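Side-chain contacts in Mll2253 protein (Mesorhizobium loti, PDB 3Q63), which is of unknown function but belongs to the AHA1 family of the Bet v 1-like clan, whose fold wraps an antiparallel sheet round a long C-terminal helix: residues 67-70 / 71-75; 126-129 / 130-134; 135-138 / 139-143. All coordinates share one frame; numbering follows the deposited sequence.

Overall arrangement
Contact 1 (67-70 with 71-75) closes the hairpin between strands 60-69 and 73-77, whereas contacts 2 (126-129 with 130-134) and 3 (135-138 with 139-143) follow each other along helix 118-141, the long C-terminal helix of the Bet v 1-like fold. Contact 1 lies about 20 Å from contact 2 and 21 Å from contact 3, centre to centre; its nearest atoms remain about 9 and 10 Å from theirs, and contacts 1 and 2 flank the chain's centre on opposite sides. Contacts 2 and 3 adjoin in sequence, centres 14 Å apart. Helix 21-29 touches both contact 1 and contact 3: W25 meets V68, N71 and L74, while L24 and A27 meet L135.

Contact 1 (67-70 / 71-75); sequences AVEP and NKTLS
E69 and T73 meet through their side chains on one face of a tight antiparallel hairpin, where T73 OG1 donates to E69 OE1 over a long 3.3 Å. The acceptor uses its anti lone pair, the one turned away from OE2. E69 carries CG opposite its backbone N (chi1 -178°) and runs on extended, which carries the carboxylate over to K72 and T73 beyond the turn; T73 has OG1 beside its own N (chi1 -51°) and CG2 opposite it, which places OG1, not the methyl, against the carboxylate of E69. The E69 chain also passes across the aliphatic part of K72, with E69 CG 3.8 Å from K72 CB. The charged ends do not touch: E69 OE2 and K72 NZ are 5.3 Å apart, so any attraction is probably modest.

The backbone explains this grouping. E69 O accepts from both K72 N, at 2.7 Å, and T73 N, at 2.8 Å, and K72 and T73 together face E69 as a classic beta bulge. E69 N returns a bond to T73 O, and A67 and S75 form a second hydrogen-bonded pair farther from the turn. N71 takes a positive phi of 60° beside P70 to reverse the chain.

On the other face V68 and L74 point the same way, side by side, and V68 CG2 lies 4.0 Å from L74 CD1. Both side chains rest on W25 of helix 21-29, and L74 also reaches T29. T73 and S75 meet strand 92-100 instead, where S75 OG bonds T94 OG1.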
ATOM      1  N   ALA B  67      17.906  10.263 -11.878  1.00 15.79           N
ATOM      2  CA  ALA B  67      18.074  11.454 -12.692  1.00 17.18           C
ATOM      3  C   ALA B  67      17.181  12.579 -12.207  1.00 18.41           C
ATOM      4  O   ALA B  67      16.064  12.353 -11.735  1.00 17.48           O
ATOM      5  CB  ALA B  67      17.773  11.141 -14.154  1.00 17.03           C
ATOM      6  N   VAL B  68      17.686  13.804 -12.322  1.00 16.92           N
ATOM      7  CA  VAL B  68      16.931  14.965 -11.893  1.00 16.02           C
ATOM      8  C   VAL B  68      17.185  16.161 -12.796  1.00 18.73           C
ATOM      9  O   VAL B  68      18.306  16.651 -12.896  1.00 17.00           O
ATOM     10  CB  VAL B  68      17.292  15.361 -10.455  1.00 16.89           C
ATOM     11  CG1 VAL B  68      16.462  16.561 -10.029  1.00 15.32           C
ATOM     12  CG2 VAL B  68      17.053  14.189  -9.514  1.00 18.59           C
ATOM     13  N   GLU B  69      16.129  16.623 -13.445  1.00 19.24           N
ATOM     14  CA  GLU B  69      16.209  17.774 -14.325  1.00 25.26           C
ATOM     15  C   GLU B  69      15.018  18.661 -13.977  1.00 25.24           C
ATOM     16  O   GLU B  69      13.922  18.488 -14.511  1.00 25.30           O
ATOM     17  CB  GLU B  69      16.148  17.319 -15.779  1.00 29.47           C
ATOM     18  CG  GLU B  69      16.273  18.436 -16.786  1.00 34.62           C
ATOM     19  CD  GLU B  69      16.473  17.908 -18.190  1.00 39.05           C
ATOM     20  OE1 GLU B  69      15.638  17.092 -18.648  1.00 41.97           O
ATOM     21  OE2 GLU B  69      17.463  18.313 -18.836  1.00 41.60           O
ATOM     22  N   PRO B  70      15.229  19.623 -13.065  1.00 25.38           N
ATOM     23  CA  PRO B  70      14.231  20.572 -12.574  1.00 26.01           C
ATOM     24  C   PRO B  70      13.125  20.944 -13.546  1.00 27.06           C
ATOM     25  O   PRO B  70      13.373  21.374 -14.676  1.00 25.14           O
ATOM     26  CB  PRO B  70      15.082  21.753 -12.140  1.00 27.34           C
ATOM     27  CG  PRO B  70      16.268  21.067 -11.557  1.00 26.87           C
ATOM     28  CD  PRO B  70      16.575  20.021 -12.614  1.00 25.69           C
ATOM     29  N   ASN B  71      11.895  20.744 -13.083  1.00 27.96           N
ATOM     30  CA  ASN B  71      10.693  21.042 -13.846  1.00 27.92           C
ATOM     31  C   ASN B  71      10.585  20.263 -15.145  1.00 26.90           C
ATOM     32  O   ASN B  71       9.675  20.513 -15.929  1.00 29.00           O
ATOM     33  CB  ASN B  71      10.615  22.540 -14.146  1.00 28.08           C
ATOM     34  CG  ASN B  71      10.772  23.390 -12.902  1.00 30.43           C
ATOM     35  OD1 ASN B  71      10.146  23.134 -11.871  1.00 31.31           O
ATOM     36  ND2 ASN B  71      11.609  24.415 -12.994  1.00 31.17           N
ATOM     37  N   LYS B  72      11.488  19.315 -15.382  1.00 26.28           N
ATOM     38  CA  LYS B  72      11.434  18.559 -16.632  1.00 26.01           C
ATOM     39  C   LYS B  72      11.423  17.040 -16.508  1.00 24.56           C
ATOM     40  O   LYS B  72      10.514  16.381 -17.021  1.00 24.97           O
ATOM     41  CB  LYS B  72      12.592  18.980 -17.542  1.00 28.38           C
ATOM     42  CG  LYS B  72      12.538  20.438 -17.978  1.00 31.41           C
ATOM     43  CD  LYS B  72      13.711  20.794 -18.881  1.00 33.52           C
ATOM     44  CE  LYS B  72      13.629  22.241 -19.353  1.00 35.06           C
ATOM     45  NZ  LYS B  72      14.733  22.570 -20.302  1.00 37.48           N
ATOM     46  N   THR B  73      12.428  16.488 -15.830  1.00 21.63           N
ATOM     47  CA  THR B  73      12.533  15.042 -15.677  1.00 21.29           C
ATOM     48  C   THR B  73      12.932  14.599 -14.274  1.00 19.78           C
ATOM     49  O   THR B  73      13.722  15.258 -13.596  1.00 18.11           O
ATOM     50  CB  THR B  73      13.570  14.457 -16.664  1.00 21.61           C
ATOM     51  OG1 THR B  73      13.289  14.928 -17.986  1.00 28.07           O
ATOM     52  CG2 THR B  73      13.516  12.939 -16.659  1.00 26.52           C
ATOM     53  N   LEU B  74      12.390  13.463 -13.854  1.00 15.35           N
ATOM     54  CA  LEU B  74      12.692  12.895 -12.555  1.00 16.34           C
ATOM     55  C   LEU B  74      12.597  11.377 -12.646  1.00 16.46           C
ATOM     56  O   LEU B  74      11.578  10.837 -13.073  1.00 17.28           O
ATOM     57  CB  LEU B  74      11.713  13.414 -11.499  1.00 13.86           C
ATOM     58  CG  LEU B  74      11.822  12.802 -10.095  1.00 16.82           C
ATOM     59  CD1 LEU B  74      13.214  13.032  -9.526  1.00 16.57           C
ATOM     60  CD2 LEU B  74      10.765  13.418  -9.194  1.00 15.48           C
ATOM     61  N   SER B  75      13.658  10.687 -12.252  1.00 16.82           N
ATOM     62  CA  SER B  75      13.645   9.230 -12.290  1.00 18.22           C
ATOM     63  C   SER B  75      14.279   8.637 -11.050  1.00 16.50           C
ATOM     64  O   SER B  75      15.219   9.200 -10.490  1.00 16.62           O
ATOM     65  CB  SER B  75      14.383   8.716 -13.530  1.00 18.77           C
ATOM     66  OG  SER B  75      14.458   7.300 -13.527  1.00 23.42           O
TER

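Contact 2 (126-129 / 130-134); sequences MGWP and QFFEK
The indole of W128 receives F131 over one face: F131 CD2 stands 3.9 Å above the plane, displaced toward the rim. The edge of the phenyl is directed at the six-membered ring, with centroids 5.4 Å apart and planes at 68°, which makes the pair T-shaped (edge-to-face). F132 approaches the same indole obliquely, its CE1 3.8 Å from W128 CE3 and its plane at 45° to the six-membered ring. W128 CE3 is thus shared by both phenylalanines, and the three rings form an aromatic cluster on helix 118-141. Each has CG beside its backbone N and opposite the carbonyl carbon; with chi1 of -73° in F131, this swings the ring back along the helix, bringing CD2 within 3.4 Å of G127 O.

The bond from F132 N to W128 O, 2.9 Å long, links two ring-bearing residues one turn apart, and F131 N bonds G127 O. P129 has no N-H to give to the preceding turn, and the helix is kinked there; its carbonyl still accepts from E133 N. On the outer side Q130 runs extended beyond CG, its CG 3.1 Å from M126 O, and both Q130 and selenomethionine M126 pack against D56 of the second subunit.

V13, L106 and M108 of the sheet meet this cluster, as do W37 of helix 31-37 and the ring of W78, which meets W128. The chemistry is therefore mostly apolar, and the polar atom of the indole, W128 NE1, bonds Q110 OE1, which satisfies the N-H and probably helps hold the rotation of the ring against which F131 and F132 pack.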
HETATM    1  N   MSE B 126      -3.204   0.125 -13.189  1.00 35.76           N
HETATM    2  CA  MSE B 126      -4.367   0.765 -12.597  1.00 38.61           C
HETATM    3  C   MSE B 126      -3.995   1.474 -11.301  1.00 35.93           C
HETATM    4  O   MSE B 126      -4.781   2.253 -10.764  1.00 35.64           O
HETATM    5  CB  MSE B 126      -5.475  -0.258 -12.353  1.00 45.22           C
HETATM    6  CG  MSE B 126      -5.098  -1.371 -11.409  1.00 53.55           C
HETATM    7 SE   MSE B 126      -6.425  -2.781 -11.435  1.00 67.62          SE
HETATM    8  CE  MSE B 126      -7.918  -1.772 -10.744  1.00 62.35           C
ATOM      9  N   GLY B 127      -2.782   1.217 -10.818  1.00 31.63           N
ATOM     10  CA  GLY B 127      -2.331   1.848  -9.592  1.00 28.05           C
ATOM     11  C   GLY B 127      -1.911   3.290  -9.815  1.00 26.41           C
ATOM     12  O   GLY B 127      -2.224   4.168  -9.009  1.00 24.74           O
ATOM     13  N   TRP B 128      -1.205   3.544 -10.913  1.00 22.28           N
ATOM     14  CA  TRP B 128      -0.747   4.899 -11.209  1.00 21.22           C
ATOM     15  C   TRP B 128      -1.878   5.888 -11.489  1.00 21.38           C
ATOM     16  O   TRP B 128      -1.797   7.052 -11.101  1.00 20.52           O
ATOM     17  CB  TRP B 128       0.265   4.883 -12.361  1.00 18.16           C
ATOM     18  CG  TRP B 128       1.633   4.535 -11.870  1.00 17.71           C
ATOM     19  CD1 TRP B 128       2.287   3.341 -12.016  1.00 16.06           C
ATOM     20  CD2 TRP B 128       2.474   5.358 -11.055  1.00 17.54           C
ATOM     21  NE1 TRP B 128       3.483   3.369 -11.337  1.00 15.06           N
ATOM     22  CE2 TRP B 128       3.624   4.594 -10.737  1.00 17.79           C
ATOM     23  CE3 TRP B 128       2.369   6.668 -10.559  1.00 18.18           C
ATOM     24  CZ2 TRP B 128       4.662   5.098  -9.941  1.00 18.47           C
ATOM     25  CZ3 TRP B 128       3.402   7.170  -9.766  1.00 17.21           C
ATOM     26  CH2 TRP B 128       4.533   6.382  -9.467  1.00 19.67           C
ATOM     27  N   PRO B 129      -2.940   5.441 -12.177  1.00 22.64           N
ATOM     28  CA  PRO B 129      -4.061   6.338 -12.464  1.00 23.83           C
ATOM     29  C   PRO B 129      -4.667   6.829 -11.143  1.00 24.66           C
ATOM     30  O   PRO B 129      -5.131   7.968 -11.042  1.00 23.57           O
ATOM     31  CB  PRO B 129      -5.010   5.444 -13.258  1.00 24.65           C
ATOM     32  CG  PRO B 129      -4.054   4.569 -14.019  1.00 23.20           C
ATOM     33  CD  PRO B 129      -3.072   4.185 -12.936  1.00 23.30           C
ATOM     34  N   GLN B 130      -4.654   5.962 -10.132  1.00 25.00           N
ATOM     35  CA  GLN B 130      -5.179   6.310  -8.815  1.00 25.56           C
ATOM     36  C   GLN B 130      -4.260   7.342  -8.156  1.00 23.58           C
ATOM     37  O   GLN B 130      -4.729   8.303  -7.559  1.00 24.50           O
ATOM     38  CB  GLN B 130      -5.281   5.058  -7.934  1.00 30.60           C
ATOM     39  CG  GLN B 130      -6.163   3.960  -8.531  1.00 34.70           C
ATOM     40  CD  GLN B 130      -6.075   2.649  -7.769  1.00 37.88           C
ATOM     41  OE1 GLN B 130      -4.987   2.091  -7.588  1.00 40.03           O
ATOM     42  NE2 GLN B 130      -7.225   2.141  -7.327  1.00 41.07           N
ATOM     43  N   PHE B 131      -2.950   7.146  -8.270  1.00 21.50           N
ATOM     44  CA  PHE B 131      -2.003   8.086  -7.679  1.00 20.97           C
ATOM     45  C   PHE B 131      -2.135   9.462  -8.343  1.00 21.25           C
ATOM     46  O   PHE B 131      -2.155  10.488  -7.661  1.00 21.39           O
ATOM     47  CB  PHE B 131      -0.562   7.585  -7.824  1.00 19.27           C
ATOM     48  CG  PHE B 131      -0.211   6.431  -6.912  1.00 19.98           C
ATOM     49  CD1 PHE B 131      -0.579   6.438  -5.568  1.00 19.84           C
ATOM     50  CD2 PHE B 131       0.545   5.364  -7.387  1.00 21.68           C
ATOM     51  CE1 PHE B 131      -0.196   5.404  -4.712  1.00 21.48           C
ATOM     52  CE2 PHE B 131       0.936   4.322  -6.541  1.00 22.83           C
ATOM     53  CZ  PHE B 131       0.564   4.344  -5.199  1.00 23.42           C
ATOM     54  N   PHE B 132      -2.234   9.488  -9.670  1.00 19.95           N
ATOM     55  CA  PHE B 132      -2.357  10.754 -10.385  1.00 20.56           C
ATOM     56  C   PHE B 132      -3.663  11.473 -10.073  1.00 21.24           C
ATOM     57  O   PHE B 132      -3.728  12.701 -10.117  1.00 19.61           O
ATOM     58  CB  PHE B 132      -2.217  10.531 -11.890  1.00 21.39           C
ATOM     59  CG  PHE B 132      -0.830  10.141 -12.315  1.00 25.30           C
ATOM     60  CD1 PHE B 132       0.270  10.451 -11.517  1.00 25.72           C
ATOM     61  CD2 PHE B 132      -0.615   9.510 -13.533  1.00 26.80           C
ATOM     62  CE1 PHE B 132       1.568  10.140 -11.931  1.00 28.73           C
ATOM     63  CE2 PHE B 132       0.677   9.196 -13.957  1.00 28.34           C
ATOM     64  CZ  PHE B 132       1.770   9.512 -13.155  1.00 27.67           C
ATOM     65  N   GLU B 133      -4.705  10.707  -9.762  1.00 22.01           N
ATOM     66  CA  GLU B 133      -5.987  11.300  -9.407  1.00 23.46           C
ATOM     67  C   GLU B 133      -5.796  12.083  -8.112  1.00 22.70           C
ATOM     68  O   GLU B 133      -6.260  13.219  -7.983  1.00 21.63           O
ATOM     69  CB  GLU B 133      -7.046  10.214  -9.203  1.00 26.85           C
ATOM     70  CG  GLU B 133      -7.691   9.744 -10.485  1.00 34.83           C
ATOM     71  CD  GLU B 133      -8.793  10.677 -10.953  1.00 38.86           C
ATOM     72  OE1 GLU B 133      -8.520  11.882 -11.169  1.00 41.31           O
ATOM     73  OE2 GLU B 133      -9.941  10.202 -11.107  1.00 43.09           O
ATOM     74  N   LYS B 134      -5.101  11.477  -7.155  1.00 18.93           N
ATOM     75  CA  LYS B 134      -4.857  12.146  -5.880  1.00 20.73           C
ATOM     76  C   LYS B 134      -3.868  13.294  -6.061  1.00 19.69           C
ATOM     77  O   LYS B 134      -3.878  14.248  -5.290  1.00 19.99           O
ATOM     78  CB  LYS B 134      -4.333  11.143  -4.842  1.00 21.27           C
ATOM     79  CG  LYS B 134      -5.350  10.066  -4.476  1.00 24.28           C
ATOM     80  CD  LYS B 134      -4.808   9.073  -3.455  1.00 29.17           C
ATOM     81  CE  LYS B 134      -4.550   9.720  -2.106  1.00 31.47           C
ATOM     82  NZ  LYS B 134      -4.064   8.720  -1.106  1.00 34.80           N
TER

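Contact 3 (135-138 / 139-143); sequences LEQL and LDRTD
The C-terminal end of helix 118-141 forms this contact, with L135, L138 and L139 on its buried side and T142 the first residue to leave helical geometry. T142 OG1 donates to L138 O at 2.9 Å, with the donor tilted 31° from the carbonyl plane. T142 N also reaches L138 O, but weakly, so the hydroxyl bond supplements a poor main-chain bond at the last turn. OG1 sits between its own N and carbonyl carbon (chi1 62°), which leaves CG2 opposite that carbon and 3.7 Å from L138 CD1. T142 touches a crystal neighbour, which may influence its position.

One turn back, L139 N donates to L135 O at 3.0 Å, and L135 CD1 touches L139 CG only loosely at 4.4 Å. R141 bends at chi3 and brings its guanidinium back across Q137. D140 lies one turn on from E136, and a water bridges them: it donates to E136 O at 2.9 Å and, more weakly, to D140 OD1, which also accepts from H19 NE2.

L135 packs on L24 and A27 of helix 21-29, and L138 on W37 of helix 31-37, while L139 reaches I17 of strand 9-17. Chemically, an apolar side ties the helix end to both short helices, while E136 O and L138 O take a water and a hydroxyl as additional donors; the partial negative charge expected at this end would probably favour such donors.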
ATOM      1  N   LEU B 135      -3.022  13.200  -7.085  1.00 18.50           N
ATOM      2  CA  LEU B 135      -2.052  14.249  -7.363  1.00 19.36           C
ATOM      3  C   LEU B 135      -2.793  15.480  -7.886  1.00 20.71           C
ATOM      4  O   LEU B 135      -2.537  16.603  -7.450  1.00 18.65           O
ATOM      5  CB  LEU B 135      -1.025  13.782  -8.399  1.00 19.21           C
ATOM      6  CG  LEU B 135      -0.111  14.860  -8.997  1.00 18.87           C
ATOM      7  CD1 LEU B 135       0.694  15.518  -7.893  1.00 21.06           C
ATOM      8  CD2 LEU B 135       0.828  14.239 -10.036  1.00 18.79           C
ATOM      9  N   GLU B 136      -3.719  15.262  -8.812  1.00 21.08           N
ATOM     10  CA  GLU B 136      -4.497  16.359  -9.374  1.00 23.33           C
ATOM     11  C   GLU B 136      -5.405  16.985  -8.328  1.00 23.16           C
ATOM     12  O   GLU B 136      -5.650  18.194  -8.344  1.00 22.60           O
ATOM     13  CB  GLU B 136      -5.321  15.869 -10.559  1.00 24.95           C
ATOM     14  CG  GLU B 136      -4.479  15.618 -11.787  1.00 28.26           C
ATOM     15  CD  GLU B 136      -5.305  15.213 -12.983  1.00 33.77           C
ATOM     16  OE1 GLU B 136      -5.772  14.056 -13.020  1.00 36.78           O
ATOM     17  OE2 GLU B 136      -5.500  16.061 -13.880  1.00 37.74           O
ATOM     18  N   GLN B 137      -5.894  16.154  -7.416  1.00 23.05           N
ATOM     19  CA  GLN B 137      -6.760  16.616  -6.337  1.00 24.35           C
ATOM     20  C   GLN B 137      -5.960  17.545  -5.424  1.00 22.84           C
ATOM     21  O   GLN B 137      -6.444  18.597  -5.011  1.00 22.96           O
ATOM     22  CB  GLN B 137      -7.283  15.413  -5.543  1.00 26.22           C
ATOM     23  CG  GLN B 137      -7.951  15.780  -4.226  1.00 32.66           C
ATOM     24  CD  GLN B 137      -8.425  14.561  -3.446  1.00 34.64           C
ATOM     25  OE1 GLN B 137      -7.660  13.619  -3.205  1.00 36.44           O
ATOM     26  NE2 GLN B 137      -9.691  14.577  -3.039  1.00 36.67           N
ATOM     27  N   LEU B 138      -4.733  17.140  -5.117  1.00 21.86           N
ATOM     28  CA  LEU B 138      -3.850  17.931  -4.266  1.00 21.63           C
ATOM     29  C   LEU B 138      -3.563  19.294  -4.897  1.00 20.80           C
ATOM     30  O   LEU B 138      -3.685  20.325  -4.236  1.00 19.11           O
ATOM     31  CB  LEU B 138      -2.536  17.186  -4.035  1.00 20.21           C
ATOM     32  CG  LEU B 138      -1.427  17.961  -3.322  1.00 21.77           C
ATOM     33  CD1 LEU B 138      -1.856  18.257  -1.900  1.00 20.97           C
ATOM     34  CD2 LEU B 138      -0.130  17.156  -3.340  1.00 19.57           C
ATOM     35  N   LEU B 139      -3.181  19.290  -6.172  1.00 20.36           N
ATOM     36  CA  LEU B 139      -2.873  20.521  -6.889  1.00 21.19           C
ATOM     37  C   LEU B 139      -4.062  21.487  -6.917  1.00 23.84           C
ATOM     38  O   LEU B 139      -3.876  22.707  -6.905  1.00 24.52           O
ATOM     39  CB  LEU B 139      -2.409  20.199  -8.318  1.00 19.81           C
ATOM     40  CG  LEU B 139      -1.054  19.472  -8.427  1.00 19.71           C
ATOM     41  CD1 LEU B 139      -0.709  19.178  -9.892  1.00 19.72           C
ATOM     42  CD2 LEU B 139       0.027  20.352  -7.808  1.00 19.53           C
ATOM     43  N   ASP B 140      -5.279  20.944  -6.946  1.00 24.42           N
ATOM     44  CA  ASP B 140      -6.485  21.772  -6.953  1.00 28.36           C
ATOM     45  C   ASP B 140      -6.838  22.340  -5.578  1.00 28.76           C
ATOM     46  O   ASP B 140      -7.233  23.500  -5.471  1.00 29.40           O
ATOM     47  CB  ASP B 140      -7.695  20.991  -7.479  1.00 29.16           C
ATOM     48  CG  ASP B 140      -7.656  20.789  -8.982  1.00 34.94           C
ATOM     49  OD1 ASP B 140      -6.986  21.587  -9.682  1.00 35.77           O
ATOM     50  OD2 ASP B 140      -8.312  19.839  -9.471  1.00 36.04           O
ATOM     51  N   ARG B 141      -6.706  21.537  -4.526  1.00 29.72           N
ATOM     52  CA  ARG B 141      -7.043  22.034  -3.201  1.00 31.58           C
ATOM     53  C   ARG B 141      -5.987  22.980  -2.648  1.00 31.40           C
ATOM     54  O   ARG B 141      -6.236  23.690  -1.678  1.00 31.97           O
ATOM     55  CB  ARG B 141      -7.251  20.886  -2.216  1.00 35.10           C
ATOM     56  CG  ARG B 141      -5.977  20.214  -1.755  1.00 38.95           C
ATOM     57  CD  ARG B 141      -6.231  19.449  -0.466  1.00 43.41           C
ATOM     58  NE  ARG B 141      -7.411  18.589  -0.554  1.00 46.48           N
ATOM     59  CZ  ARG B 141      -7.461  17.440  -1.223  1.00 49.15           C
ATOM     60  NH1 ARG B 141      -6.390  17.002  -1.874  1.00 49.26           N
ATOM     61  NH2 ARG B 141      -8.580  16.723  -1.232  1.00 48.93           N
ATOM     62  N   THR B 142      -4.804  22.981  -3.256  1.00 31.23           N
ATOM     63  CA  THR B 142      -3.735  23.859  -2.806  1.00 30.18           C
ATOM     64  C   THR B 142      -3.632  25.051  -3.744  1.00 30.38           C
ATOM     65  O   THR B 142      -2.686  25.829  -3.673  1.00 30.56           O
ATOM     66  CB  THR B 142      -2.373  23.129  -2.765  1.00 30.97           C
ATOM     67  OG1 THR B 142      -2.016  22.683  -4.079  1.00 31.83           O
ATOM     68  CG2 THR B 142      -2.445  21.940  -1.828  1.00 30.93           C
ATOM     69  N   ASP B 143      -4.617  25.187  -4.624  1.00 30.16           N
ATOM     70  CA  ASP B 143      -4.635  26.284  -5.579  1.00 30.98           C
ATOM     71  C   ASP B 143      -5.517  27.426  -5.065  1.00 29.65           C
ATOM     72  O   ASP B 143      -6.428  27.206  -4.268  1.00 28.37           O
ATOM     73  CB  ASP B 143      -5.162  25.784  -6.923  1.00 32.87           C
ATOM     74  CG  ASP B 143      -5.213  26.872  -7.961  1.00 36.36           C
ATOM     75  OD1 ASP B 143      -4.137  27.283  -8.448  1.00 36.88           O
ATOM     76  OD2 ASP B 143      -6.332  27.331  -8.282  1.00 38.12           O
TER
HETATM   77  O   HOH W   1      -5.546  19.572 -10.852  1.00 34.97           O